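Local structure of probable N-acetyl-gamma-glutamyl-phosphate reductase, chloroplastic (Oryza sativa, 2CVO) at residues A185-V190 with N277-H282; A85-V90 with G108-L113; E219-Y224 with L255-R260; A120-R125 with E142-A147; R230-I235 with V247-T252. The protein probably catalyses the NADPH-dependent reduction of N-acetyl-L-glutamyl 5-phosphate to the corresponding semialdehyde, a step of arginine biosynthesis in the chloroplast. All blocks are in the same frame, centred on the assembly; numbering follows the deposited sequence.

Contact 1 (A185-V190 with N277-H282); sequences AKLIKV and NDLYQH
The chain leaves helix 170-184 through K186, whose positive phi of 61° closes a Schellman motif, and then runs past the flank of helix 276-287, to which N277-H282 belongs. The backbones come nearest at L187 and L279, with CA atoms 6.7 Å apart, and draw away to 8.2 Å between the CA atoms of A185 and H282. No hydrogen bond crosses; the contact is made mainly by side chains. L187, its CG anti to the carbonyl carbon, is inserted between L279 and H282: its CD1 reaches H282 CB at 3.5 Å, while its CB meets L279 CD1 at 3.6 Å. H282 holds its ring anti to the backbone N (chi1 -175°), which swings one face over A185. There the A185 methyl makes a CH-pi contact, CB standing 3.7 Å from the H282 ring centroid and displaced toward the rim. Next to L187, I188 crosses L279 at about a right angle, CG2 to CD2 at 3.8 Å. An alanine at H282 removes the ring over the A185 methyl and would probably loosen this end of the contact, where NE2 also bonds weakly to P181 O. L279 is further packed by L182 of helix 170-184 and V317 of strand 313-319, and I188 by L179, I183 and V268, so the contact joins the end of helix 170-184 to helix 276-287 beside the mixed sheet of the dimerisation domain.

Contact 2 (A85-V90 with G108-L113); sequences ADFSNV and GLPQEL
In the Rossmann-type NAD-binding domain, the loops that lead into two neighbouring parallel strands, 92-94 and 114-117, pack against each other here. Residues A85-V90 precede the first strand; G108-L113 join helix 101-107 to the second, so the contact lies at the start of adjacent strands, away from C170, the probable catalytic cysteine. F87 touches L109, P110 and L113. Its ring, with CG anti to the carbonyl carbon (chi1 -55°), receives L109 CD2 over one face in a CH-pi contact, 3.7 Å from the ring centroid and shifted toward the rim, near CE2 and CZ. The other face looks toward the backbone carbonyl carbon of A85. At the root of the side chain, F87 CB is met by P110 CG at 3.8 Å and by L113 CD1 at 4.0 Å, both P110 and L113 crossing F87 at about a right angle. V90 CG1 meets the other branch of L113, CD2, at 4.0 Å. An alanine at F87 takes away the ring under L109 CD2 and would probably leave P110 and L113 more loosely packed. No hydrogen bond joins the two loops; R163 instead binds the carbonyl oxygens of P110 and Q111. Within A85-V90 the turn is fastened by V90 N to F87 O at 2.8 Å. On its outer side the S88 hydroxyl OG donates to the syn lone pair of D86 OD1, 2.6 Å away.

Contact 3 (E219-Y224 with L255-R260); sequences EGIHAY and LICMKR
The carbonyl oxygen of H222 takes one bond across the contact, from L255 N at 2.8 Å, and the donor lies nearly along the C=O axis (167°). The pairing of strand 222-223 with strand 250-256 is weak, and the rest of it is indirect: a water sits between G220 O at 2.7 Å and L255 O, and G220 N points only a weak bond at C257 SG, 3.6 Å away. L255 lies alongside H222, its CB over one face of the imidazole. The Y224 ring turns its edge to L255 N, and its hydroxyl bonds to Y171; the Y224 side chain is about 7 Å from that of C170, the probable catalytic cysteine. I221 CG2 rests on I256 CD1 at 3.8 Å. At this outermost strand R305 of the second subunit bonds H222 ND1, H303 of the second subunit stacks on the H222 ring, and E219 OE1 accepts from K259 N of that subunit. The chemistry implies an edge held sparingly within the chain and completed by the second subunit of the homotetramer.

Contact 4 (A120-R125 with E142-A147); sequences ADFRLR and ELQQEA
The F122 ring and the Q144 carboxamide, their planes 48° apart, slide past each other in opposite directions, and Q144 OE1, L143 CD2 and A147 CB all reach the ring obliquely. F122 CZ touches L143 CD2 at 3.6 Å, and at the base of the ring F122 CB meets A147 CB at 3.9 Å. Elsewhere A120 CA lies over one face of the R123 guanidinium, and a water sits in plane at the edge of that of R125, linking NE to A147 O. Q144 sets CG anti to the backbone N (chi1 174°) and bends at chi2 (62°), which carries the amide to the 120-125 backbone. There NE2 donates to F122 O at 3.0 Å, fairly straight at 164° and in the amide plane, though it stands above the plane of the carbonyl. This contact belongs to the Rossmann-type NAD-binding domain, where the loop following strand 114-117 packs on helix 141-144, with L164 and A166 of strand 164-166 and I106 of helix 101-107 around F122. Q144 OE1 takes a hydrogen bond from H138 NE2, which probably fixes the amide's flip. R123 forms a salt bridge with E234; the R123 side chain is about 7 Å from that of C170, the probable catalytic cysteine.

Contact 5 (R230-I235 with V247-T252); sequences RHVPEI and VTISFT
Four buried side chains, V232 and I235 of helix 231-243 with I249 and F251 of V247-T252, which runs into strand 250-256, make up this wholly apolar contact. Its tightest point is between the isoleucines, which cross at about a right angle: I235 CG2 meets I249 CD1 at 3.5 Å. I249 reaches there with CG1 in the crowded position between the backbone N and carbonyl carbon (chi1 68°) and an extended chain beyond. V232 and F251 slide past each other in opposite directions, CG2 to CD2 at 3.8 Å. Packing is slacker over the F251 ring, where I235 CD1 stands above one face, toward the rim, 4.1 Å from CD1 of F251, and between V232 CG1 and I249 CG1 at 4.3 Å. Toward the start of the helix the fit gives out: R230 is exposed and its CB points away from the strand. S250, alternating with I249 and F251, faces the other way and bonds D320 of the second subunit. I175 of helix 170-184 packs on both I235 and F251; the F251 side chain is about 8 Å from that of C170, the probable catalytic cysteine. A helix laid by its apolar side on one face of a mixed sheet is the alpha/beta layering of the dimerisation domain.

Contacts 2 and 4 belong to the NAD-binding domain, contacts 1, 3 and 5 to the dimerisation domain. Contacts 4 and 5 are buried, and they meet across the two domains through the salt bridge of R123 NH1 with E234 OE1, 2.9 Å long. Contacts 1 and 2 lie on opposite sides of the chain's centre, their own centres about 44 Å apart; both are partly buried, apolar, and without a hydrogen bond between segments. Contacts 3 and 5 share strand 250-256 and both touch the second subunit, yet contact 3 mixes apolar packing with a backbone bond and a bridging water at the sheet's edge, whereas contact 5 is purely hydrophobic. Contact 1 reaches contact 5 through V190 and V247.

Contact 1 (A185-V190 with N277-H282)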
# COMPACT_ATOMS: atom_id res chain seq x y z
N ALA A 185 12.11 38.65 4.67
CA ALA A 185 11.24 39.58 5.38
C ALA A 185 11.61 39.70 6.86
O ALA A 185 11.03 40.50 7.59
CB ALA A 185 9.78 39.14 5.23
N LYS A 186 12.57 38.89 7.29
CA LYS A 186 13.02 38.91 8.68
C LYS A 186 11.87 38.57 9.63
O LYS A 186 11.83 39.06 10.76
CB LYS A 186 13.56 40.30 9.03
CG LYS A 186 14.40 40.92 7.93
CD LYS A 186 15.77 40.29 7.86
CE LYS A 186 16.71 40.97 8.84
NZ LYS A 186 16.82 42.42 8.53
N LEU A 187 10.94 37.74 9.17
CA LEU A 187 9.81 37.34 10.00
C LEU A 187 10.12 36.13 10.87
O LEU A 187 9.46 35.92 11.89
CB LEU A 187 8.58 37.07 9.11
CG LEU A 187 8.07 38.32 8.38
CD1 LEU A 187 6.84 37.97 7.56
CD2 LEU A 187 7.74 39.41 9.39
N ILE A 188 11.10 35.33 10.47
CA ILE A 188 11.52 34.17 11.26
C ILE A 188 13.03 34.27 11.45
O ILE A 188 13.73 34.91 10.67
CB ILE A 188 11.22 32.81 10.56
CG1 ILE A 188 12.02 32.70 9.26
CG2 ILE A 188 9.73 32.66 10.30
CD1 ILE A 188 11.87 31.36 8.56
N LYS A 189 13.52 33.63 12.50
CA LYS A 189 14.94 33.64 12.81
C LYS A 189 15.61 32.46 12.11
O LYS A 189 14.95 31.48 11.76
CB LYS A 189 15.11 33.58 14.33
CG LYS A 189 14.32 34.70 15.01
CD LYS A 189 13.91 34.38 16.43
CE LYS A 189 15.04 34.62 17.41
NZ LYS A 189 14.51 34.73 18.80
N VAL A 190 16.91 32.57 11.89
CA VAL A 190 17.66 31.52 11.21
C VAL A 190 18.26 30.53 12.20
O VAL A 190 19.05 29.66 11.82
CB VAL A 190 18.78 32.11 10.35
CG1 VAL A 190 18.19 33.08 9.35
CG2 VAL A 190 19.80 32.81 11.24
N ASN A 277 0.12 34.07 12.04
CA ASN A 277 -0.70 34.75 11.04
C ASN A 277 0.14 35.74 10.23
O ASN A 277 -0.10 35.91 9.03
CB ASN A 277 -1.85 35.49 11.71
CG ASN A 277 -2.70 36.26 10.70
OD1 ASN A 277 -3.34 35.66 9.83
ND2 ASN A 277 -2.70 37.58 10.80
N ASP A 278 1.10 36.39 10.87
CA ASP A 278 1.96 37.34 10.17
C ASP A 278 2.71 36.60 9.07
O ASP A 278 2.85 37.08 7.95
CB ASP A 278 2.97 37.97 11.14
CG ASP A 278 2.32 38.95 12.09
OD1 ASP A 278 2.94 39.27 13.13
OD2 ASP A 278 1.19 39.41 11.80
N LEU A 279 3.21 35.41 9.42
CA LEU A 279 3.93 34.58 8.46
C LEU A 279 2.97 34.21 7.34
O LEU A 279 3.33 34.27 6.16
CB LEU A 279 4.43 33.31 9.15
CG LEU A 279 5.86 33.27 9.71
CD1 LEU A 279 6.26 34.61 10.30
CD2 LEU A 279 5.94 32.15 10.74
N TYR A 280 1.75 33.84 7.73
CA TYR A 280 0.72 33.44 6.79
C TYR A 280 0.38 34.54 5.79
O TYR A 280 0.25 34.29 4.60
CB TYR A 280 -0.56 33.05 7.54
CG TYR A 280 -1.67 32.58 6.64
CD1 TYR A 280 -1.75 31.25 6.23
CD2 TYR A 280 -2.64 33.48 6.18
CE1 TYR A 280 -2.77 30.82 5.37
CE2 TYR A 280 -3.66 33.06 5.32
CZ TYR A 280 -3.71 31.73 4.92
OH TYR A 280 -4.72 31.31 4.07
N GLN A 281 0.24 35.77 6.29
CA GLN A 281 -0.09 36.89 5.42
C GLN A 281 1.06 37.25 4.49
O GLN A 281 0.83 37.67 3.36
CB GLN A 281 -0.49 38.11 6.25
CG GLN A 281 -1.84 37.97 6.97
CD GLN A 281 -3.00 37.75 6.01
OE1 GLN A 281 -3.16 38.47 5.03
NE2 GLN A 281 -3.82 36.74 6.30
N HIS A 282 2.30 37.08 4.94
CA HIS A 282 3.42 37.41 4.07
C HIS A 282 3.52 36.41 2.91
O HIS A 282 3.82 36.80 1.78
CB HIS A 282 4.75 37.42 4.82
CG HIS A 282 5.90 37.86 3.98
ND1 HIS A 282 6.03 39.15 3.51
CD2 HIS A 282 6.95 37.17 3.46
CE1 HIS A 282 7.10 39.24 2.74
NE2 HIS A 282 7.67 38.05 2.70

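Contact 2 (A85-V90 with G108-L113)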
# COMPACT_ATOMS: atom_id res chain seq x y z
N ALA A 85 23.87 11.92 -30.32
CA ALA A 85 22.89 13.00 -30.27
C ALA A 85 23.25 14.13 -31.24
O ALA A 85 24.36 14.64 -31.21
CB ALA A 85 22.80 13.54 -28.85
N ASP A 86 22.30 14.50 -32.09
CA ASP A 86 22.51 15.57 -33.07
C ASP A 86 21.73 16.81 -32.65
O ASP A 86 20.51 16.90 -32.84
CB ASP A 86 22.05 15.11 -34.46
CG ASP A 86 22.34 16.14 -35.53
OD1 ASP A 86 21.85 17.29 -35.41
OD2 ASP A 86 23.06 15.81 -36.50
N PHE A 87 22.45 17.78 -32.10
CA PHE A 87 21.85 19.01 -31.61
C PHE A 87 21.67 20.10 -32.66
O PHE A 87 20.98 21.09 -32.41
CB PHE A 87 22.68 19.55 -30.45
CG PHE A 87 22.87 18.54 -29.35
CD1 PHE A 87 21.83 18.24 -28.48
CD2 PHE A 87 24.08 17.87 -29.21
CE1 PHE A 87 21.99 17.27 -27.48
CE2 PHE A 87 24.25 16.90 -28.23
CZ PHE A 87 23.20 16.60 -27.36
N SER A 88 22.28 19.93 -33.83
CA SER A 88 22.18 20.93 -34.89
C SER A 88 20.73 21.38 -35.07
O SER A 88 20.46 22.53 -35.40
CB SER A 88 22.71 20.38 -36.21
OG SER A 88 21.79 19.48 -36.81
N ASN A 89 19.80 20.46 -34.85
CA ASN A 89 18.39 20.78 -34.99
C ASN A 89 17.65 20.55 -33.67
O ASN A 89 16.60 19.91 -33.64
CB ASN A 89 17.75 19.92 -36.09
CG ASN A 89 16.45 20.51 -36.60
OD1 ASN A 89 15.65 19.82 -37.25
ND2 ASN A 89 16.22 21.79 -36.31
N VAL A 90 18.23 21.06 -32.58
CA VAL A 90 17.64 20.94 -31.25
C VAL A 90 17.59 22.31 -30.60
O VAL A 90 18.58 23.03 -30.57
CB VAL A 90 18.46 20.00 -30.35
CG1 VAL A 90 17.84 19.92 -28.97
CG2 VAL A 90 18.53 18.61 -30.97
N GLY A 108 30.43 20.49 -23.11
CA GLY A 108 30.69 20.31 -24.53
C GLY A 108 29.48 20.45 -25.44
O GLY A 108 29.52 19.98 -26.58
N LEU A 109 28.42 21.08 -24.96
CA LEU A 109 27.21 21.27 -25.77
C LEU A 109 27.24 22.58 -26.55
O LEU A 109 27.91 23.53 -26.16
CB LEU A 109 25.97 21.23 -24.89
CG LEU A 109 25.48 19.87 -24.39
CD1 LEU A 109 24.39 20.05 -23.35
CD2 LEU A 109 24.96 19.06 -25.58
N PRO A 110 26.49 22.65 -27.67
CA PRO A 110 26.42 23.86 -28.50
C PRO A 110 26.08 25.08 -27.65
O PRO A 110 25.73 24.94 -26.48
CB PRO A 110 25.31 23.52 -29.50
CG PRO A 110 25.50 22.05 -29.69
CD PRO A 110 25.70 21.56 -28.27
N GLN A 111 26.16 26.26 -28.24
CA GLN A 111 25.90 27.49 -27.49
C GLN A 111 24.45 27.98 -27.58
O GLN A 111 23.86 28.36 -26.57
CB GLN A 111 26.85 28.59 -27.97
CG GLN A 111 26.87 29.85 -27.10
CD GLN A 111 27.42 29.59 -25.71
OE1 GLN A 111 28.47 28.97 -25.54
NE2 GLN A 111 26.71 30.08 -24.70
N GLU A 112 23.89 27.96 -28.78
CA GLU A 112 22.52 28.42 -28.99
C GLU A 112 21.46 27.48 -28.45
O GLU A 112 20.34 27.42 -28.97
CB GLU A 112 22.28 28.68 -30.49
CG GLU A 112 22.66 27.53 -31.42
CD GLU A 112 24.16 27.25 -31.43
OE1 GLU A 112 24.65 26.53 -30.53
OE2 GLU A 112 24.85 27.75 -32.34
N LEU A 113 21.80 26.75 -27.39
CA LEU A 113 20.88 25.81 -26.77
C LEU A 113 20.42 26.24 -25.39
O LEU A 113 21.20 26.80 -24.61
CB LEU A 113 21.53 24.43 -26.64
CG LEU A 113 21.51 23.49 -27.84
CD1 LEU A 113 22.35 22.25 -27.55
CD2 LEU A 113 20.07 23.11 -28.15

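Contact 3 (E219-Y224 with L255-R260)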
# COMPACT_ATOMS: atom_id res chain seq x y z
N GLU A 219 4.20 -0.77 4.04
CA GLU A 219 3.74 -0.83 5.42
C GLU A 219 4.82 -0.52 6.45
O GLU A 219 4.90 -1.17 7.49
CB GLU A 219 3.14 -2.22 5.70
CG GLU A 219 1.86 -2.50 4.90
CD GLU A 219 0.74 -1.53 5.26
OE1 GLU A 219 0.34 -1.50 6.45
OE2 GLU A 219 0.25 -0.81 4.37
N GLY A 220 5.64 0.48 6.15
CA GLY A 220 6.69 0.86 7.08
C GLY A 220 7.37 2.14 6.63
O GLY A 220 7.24 2.54 5.47
N ILE A 221 8.06 2.79 7.56
CA ILE A 221 8.77 4.02 7.25
C ILE A 221 10.05 4.06 8.07
O ILE A 221 10.19 3.32 9.05
CB ILE A 221 7.96 5.29 7.61
CG1 ILE A 221 7.75 5.37 9.13
CG2 ILE A 221 6.63 5.29 6.87
CD1 ILE A 221 7.00 6.62 9.59
N HIS A 222 10.97 4.93 7.68
CA HIS A 222 12.23 5.08 8.39
C HIS A 222 12.95 6.32 7.91
O HIS A 222 12.76 6.76 6.77
CB HIS A 222 13.14 3.86 8.20
CG HIS A 222 13.52 3.61 6.77
ND1 HIS A 222 12.74 2.86 5.91
CD2 HIS A 222 14.60 3.99 6.05
CE1 HIS A 222 13.32 2.79 4.73
NE2 HIS A 222 14.45 3.47 4.78
N ALA A 223 13.78 6.88 8.78
CA ALA A 223 14.57 8.05 8.44
C ALA A 223 15.82 7.57 7.72
O ALA A 223 16.18 6.39 7.80
CB ALA A 223 14.95 8.82 9.71
N TYR A 224 16.49 8.47 7.01
CA TYR A 224 17.73 8.15 6.31
C TYR A 224 18.57 9.42 6.18
O TYR A 224 18.13 10.51 6.53
CB TYR A 224 17.45 7.55 4.93
CG TYR A 224 16.76 8.47 3.94
CD1 TYR A 224 15.38 8.66 3.98
CD2 TYR A 224 17.49 9.13 2.94
CE1 TYR A 224 14.74 9.48 3.04
CE2 TYR A 224 16.86 9.95 2.01
CZ TYR A 224 15.48 10.12 2.06
OH TYR A 224 14.85 10.91 1.13
N LEU A 255 11.81 8.06 4.43
CA LEU A 255 11.28 7.35 3.27
C LEU A 255 9.91 6.77 3.60
O LEU A 255 9.77 5.90 4.46
CB LEU A 255 12.26 6.24 2.85
CG LEU A 255 12.11 5.65 1.45
CD1 LEU A 255 12.13 6.76 0.42
CD2 LEU A 255 13.23 4.66 1.17
N ILE A 256 8.89 7.26 2.91
CA ILE A 256 7.53 6.80 3.15
C ILE A 256 7.10 5.70 2.20
O ILE A 256 7.58 5.63 1.07
CB ILE A 256 6.53 7.98 3.05
CG1 ILE A 256 6.99 9.14 3.94
CG2 ILE A 256 5.14 7.52 3.50
CD1 ILE A 256 7.20 8.75 5.40
N CYS A 257 6.19 4.85 2.67
CA CYS A 257 5.68 3.76 1.86
C CYS A 257 4.57 4.22 0.91
O CYS A 257 3.40 3.88 1.07
CB CYS A 257 5.17 2.62 2.75
SG CYS A 257 4.20 3.16 4.18
N MET A 258 4.97 5.03 -0.07
CA MET A 258 4.07 5.55 -1.10
C MET A 258 4.97 5.85 -2.28
O MET A 258 6.15 6.16 -2.10
CB MET A 258 3.36 6.82 -0.63
CG MET A 258 4.28 7.99 -0.31
SD MET A 258 3.35 9.29 0.53
CE MET A 258 4.56 10.63 0.52
N LYS A 259 4.44 5.76 -3.49
CA LYS A 259 5.25 6.01 -4.67
C LYS A 259 5.63 7.48 -4.82
O LYS A 259 6.81 7.81 -4.82
CB LYS A 259 4.54 5.48 -5.92
CG LYS A 259 4.48 3.96 -5.94
CD LYS A 259 3.94 3.40 -7.25
CE LYS A 259 2.47 3.73 -7.45
NZ LYS A 259 2.05 3.35 -8.84
N ARG A 260 4.65 8.37 -4.97
CA ARG A 260 4.99 9.78 -5.11
C ARG A 260 4.38 10.67 -4.03
O ARG A 260 3.50 10.26 -3.28
CB ARG A 260 4.64 10.30 -6.52
CG ARG A 260 3.21 10.14 -6.98
CD ARG A 260 3.01 10.87 -8.32
NE ARG A 260 3.49 10.12 -9.49
CZ ARG A 260 3.95 10.70 -10.60
NH1 ARG A 260 3.99 12.02 -10.70
NH2 ARG A 260 4.35 9.95 -11.62
O HOH W 1 9.18 3.16 3.75

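Contact 4 (A120-R125 with E142-A147)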
# COMPACT_ATOMS: atom_id res chain seq x y z
N ALA A 120 22.20 17.38 -9.84
CA ALA A 120 22.64 18.33 -8.84
C ALA A 120 23.96 19.00 -9.21
O ALA A 120 24.41 19.91 -8.51
CB ALA A 120 22.79 17.62 -7.49
N ASP A 121 24.56 18.57 -10.32
CA ASP A 121 25.85 19.09 -10.78
C ASP A 121 26.07 20.61 -10.82
O ASP A 121 27.17 21.07 -10.53
CB ASP A 121 26.18 18.50 -12.15
CG ASP A 121 26.84 17.14 -12.04
OD1 ASP A 121 26.52 16.38 -11.10
OD2 ASP A 121 27.67 16.81 -12.92
N PHE A 122 25.05 21.39 -11.18
CA PHE A 122 25.23 22.84 -11.26
C PHE A 122 24.44 23.65 -10.24
O PHE A 122 24.26 24.86 -10.40
CB PHE A 122 24.90 23.33 -12.67
CG PHE A 122 25.92 22.95 -13.70
CD1 PHE A 122 27.14 23.60 -13.76
CD2 PHE A 122 25.66 21.93 -14.61
CE1 PHE A 122 28.10 23.25 -14.71
CE2 PHE A 122 26.61 21.57 -15.57
CZ PHE A 122 27.83 22.23 -15.62
N ARG A 123 23.99 23.00 -9.17
CA ARG A 123 23.22 23.67 -8.14
C ARG A 123 24.05 24.46 -7.14
O ARG A 123 23.70 25.58 -6.78
CB ARG A 123 22.36 22.66 -7.38
CG ARG A 123 21.32 21.97 -8.22
CD ARG A 123 20.59 20.93 -7.39
NE ARG A 123 19.77 20.04 -8.21
CZ ARG A 123 19.18 18.95 -7.74
NH1 ARG A 123 19.32 18.61 -6.46
NH2 ARG A 123 18.46 18.19 -8.55
N LEU A 124 25.15 23.87 -6.69
CA LEU A 124 26.00 24.53 -5.70
C LEU A 124 27.06 25.43 -6.33
O LEU A 124 27.77 25.02 -7.24
CB LEU A 124 26.66 23.48 -4.82
CG LEU A 124 25.68 22.56 -4.08
CD1 LEU A 124 26.43 21.41 -3.45
CD2 LEU A 124 24.92 23.36 -3.02
N ARG A 125 27.15 26.66 -5.83
CA ARG A 125 28.11 27.63 -6.33
C ARG A 125 29.50 27.38 -5.75
O ARG A 125 30.51 27.66 -6.39
CB ARG A 125 27.65 29.04 -5.97
CG ARG A 125 26.34 29.45 -6.62
CD ARG A 125 25.58 30.45 -5.77
NE ARG A 125 24.21 30.61 -6.24
CZ ARG A 125 23.20 31.03 -5.49
NH1 ARG A 125 23.41 31.35 -4.22
NH2 ARG A 125 21.99 31.14 -6.01
N GLU A 142 34.00 26.96 -14.49
CA GLU A 142 33.73 28.18 -15.24
C GLU A 142 32.26 28.24 -15.61
O GLU A 142 31.61 29.28 -15.46
CB GLU A 142 34.57 28.23 -16.53
CG GLU A 142 35.41 26.98 -16.79
CD GLU A 142 34.59 25.70 -16.89
OE1 GLU A 142 33.62 25.65 -17.67
OE2 GLU A 142 34.93 24.74 -16.17
N LEU A 143 31.74 27.12 -16.09
CA LEU A 143 30.34 27.03 -16.49
C LEU A 143 29.43 27.23 -15.30
O LEU A 143 28.37 27.86 -15.41
CB LEU A 143 30.08 25.68 -17.15
CG LEU A 143 28.75 25.51 -17.89
CD1 LEU A 143 28.59 26.61 -18.94
CD2 LEU A 143 28.72 24.14 -18.54
N GLN A 144 29.83 26.69 -14.15
CA GLN A 144 29.05 26.81 -12.92
C GLN A 144 28.62 28.24 -12.64
O GLN A 144 27.53 28.49 -12.13
CB GLN A 144 29.85 26.28 -11.73
CG GLN A 144 29.16 26.48 -10.39
CD GLN A 144 27.84 25.74 -10.29
OE1 GLN A 144 27.80 24.51 -10.30
NE2 GLN A 144 26.75 26.50 -10.19
N GLN A 145 29.49 29.19 -12.96
CA GLN A 145 29.19 30.60 -12.73
C GLN A 145 28.08 31.15 -13.62
O GLN A 145 27.45 32.15 -13.28
CB GLN A 145 30.46 31.43 -12.89
CG GLN A 145 31.55 31.02 -11.91
CD GLN A 145 32.73 31.98 -11.90
OE1 GLN A 145 33.40 32.17 -12.92
NE2 GLN A 145 32.99 32.58 -10.75
N GLU A 146 27.83 30.50 -14.76
CA GLU A 146 26.78 30.96 -15.68
C GLU A 146 25.43 30.32 -15.34
O GLU A 146 24.38 30.86 -15.69
CB GLU A 146 27.13 30.59 -17.12
CG GLU A 146 28.45 31.11 -17.63
CD GLU A 146 28.69 30.73 -19.08
OE1 GLU A 146 29.79 31.02 -19.60
OE2 GLU A 146 27.78 30.12 -19.69
N ALA A 147 25.48 29.18 -14.68
CA ALA A 147 24.27 28.44 -14.32
C ALA A 147 23.39 29.16 -13.31
O ALA A 147 23.87 29.71 -12.32
CB ALA A 147 24.66 27.06 -13.78
O HOH W 2 23.54 29.51 -9.05

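Contact 5 (R230-I235 with V247-T252)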
# COMPACT_ATOMS: atom_id res chain seq x y z
N ARG A 230 22.76 15.20 0.85
CA ARG A 230 23.22 16.13 -0.18
C ARG A 230 22.35 17.36 -0.41
O ARG A 230 22.83 18.36 -0.95
CB ARG A 230 23.38 15.39 -1.51
CG ARG A 230 24.57 14.45 -1.57
CD ARG A 230 24.56 13.67 -2.88
NE ARG A 230 25.70 12.76 -3.01
CZ ARG A 230 25.85 11.89 -4.00
NH1 ARG A 230 24.93 11.81 -4.96
NH2 ARG A 230 26.92 11.10 -4.05
N HIS A 231 21.08 17.30 -0.03
CA HIS A 231 20.20 18.44 -0.23
C HIS A 231 20.42 19.54 0.82
O HIS A 231 19.98 20.67 0.63
CB HIS A 231 18.73 18.01 -0.21
CG HIS A 231 18.29 17.26 -1.44
ND1 HIS A 231 19.11 17.09 -2.54
CD2 HIS A 231 17.11 16.69 -1.75
CE1 HIS A 231 18.44 16.43 -3.47
NE2 HIS A 231 17.23 16.18 -3.03
N VAL A 232 21.11 19.21 1.91
CA VAL A 232 21.34 20.20 2.96
C VAL A 232 22.10 21.43 2.46
O VAL A 232 21.63 22.56 2.61
CB VAL A 232 22.09 19.56 4.16
CG1 VAL A 232 22.46 20.63 5.18
CG2 VAL A 232 21.19 18.52 4.82
N PRO A 233 23.28 21.24 1.85
CA PRO A 233 24.02 22.41 1.36
C PRO A 233 23.23 23.19 0.32
O PRO A 233 23.39 24.40 0.19
CB PRO A 233 25.32 21.80 0.82
CG PRO A 233 24.90 20.43 0.38
CD PRO A 233 23.99 19.99 1.51
N GLU A 234 22.37 22.50 -0.42
CA GLU A 234 21.56 23.15 -1.44
C GLU A 234 20.56 24.07 -0.73
O GLU A 234 20.41 25.24 -1.08
CB GLU A 234 20.80 22.10 -2.27
CG GLU A 234 20.21 22.64 -3.57
CD GLU A 234 19.37 21.61 -4.29
OE1 GLU A 234 19.76 20.42 -4.30
OE2 GLU A 234 18.33 21.98 -4.87
N ILE A 235 19.89 23.52 0.28
CA ILE A 235 18.92 24.29 1.06
C ILE A 235 19.60 25.44 1.78
O ILE A 235 19.17 26.59 1.67
CB ILE A 235 18.22 23.39 2.10
CG1 ILE A 235 17.41 22.30 1.39
CG2 ILE A 235 17.31 24.23 2.99
CD1 ILE A 235 16.95 21.20 2.31
N VAL A 247 23.50 30.17 7.26
CA VAL A 247 22.44 29.44 7.93
C VAL A 247 22.74 27.95 8.06
O VAL A 247 23.05 27.29 7.07
CB VAL A 247 21.09 29.59 7.19
CG1 VAL A 247 20.00 28.77 7.88
CG2 VAL A 247 20.70 31.05 7.13
N THR A 248 22.64 27.42 9.28
CA THR A 248 22.88 26.00 9.54
C THR A 248 21.59 25.37 10.04
O THR A 248 21.14 25.64 11.15
CB THR A 248 23.96 25.79 10.59
OG1 THR A 248 25.21 26.29 10.09
CG2 THR A 248 24.10 24.30 10.88
N ILE A 249 21.01 24.50 9.22
CA ILE A 249 19.74 23.85 9.55
C ILE A 249 19.85 22.41 10.03
O ILE A 249 20.91 21.79 9.96
CB ILE A 249 18.80 23.83 8.31
CG1 ILE A 249 19.37 22.89 7.24
CG2 ILE A 249 18.65 25.24 7.74
CD1 ILE A 249 18.52 22.76 5.98
N SER A 250 18.73 21.90 10.52
CA SER A 250 18.63 20.52 10.96
C SER A 250 17.65 19.91 9.95
O SER A 250 16.48 20.29 9.92
CB SER A 250 18.04 20.44 12.37
OG SER A 250 17.87 19.09 12.76
N PHE A 251 18.13 18.99 9.13
CA PHE A 251 17.30 18.36 8.11
C PHE A 251 17.32 16.84 8.25
O PHE A 251 18.39 16.23 8.24
CB PHE A 251 17.81 18.76 6.72
CG PHE A 251 17.09 18.09 5.58
CD1 PHE A 251 15.81 18.47 5.22
CD2 PHE A 251 17.72 17.07 4.85
CE1 PHE A 251 15.16 17.87 4.13
CE2 PHE A 251 17.08 16.46 3.77
CZ PHE A 251 15.80 16.86 3.41
N THR A 252 16.13 16.24 8.37
CA THR A 252 16.03 14.79 8.49
C THR A 252 14.96 14.24 7.55
O THR A 252 13.76 14.45 7.76
CB THR A 252 15.68 14.36 9.93
OG1 THR A 252 16.65 14.90 10.84
CG2 THR A 252 15.69 12.83 10.06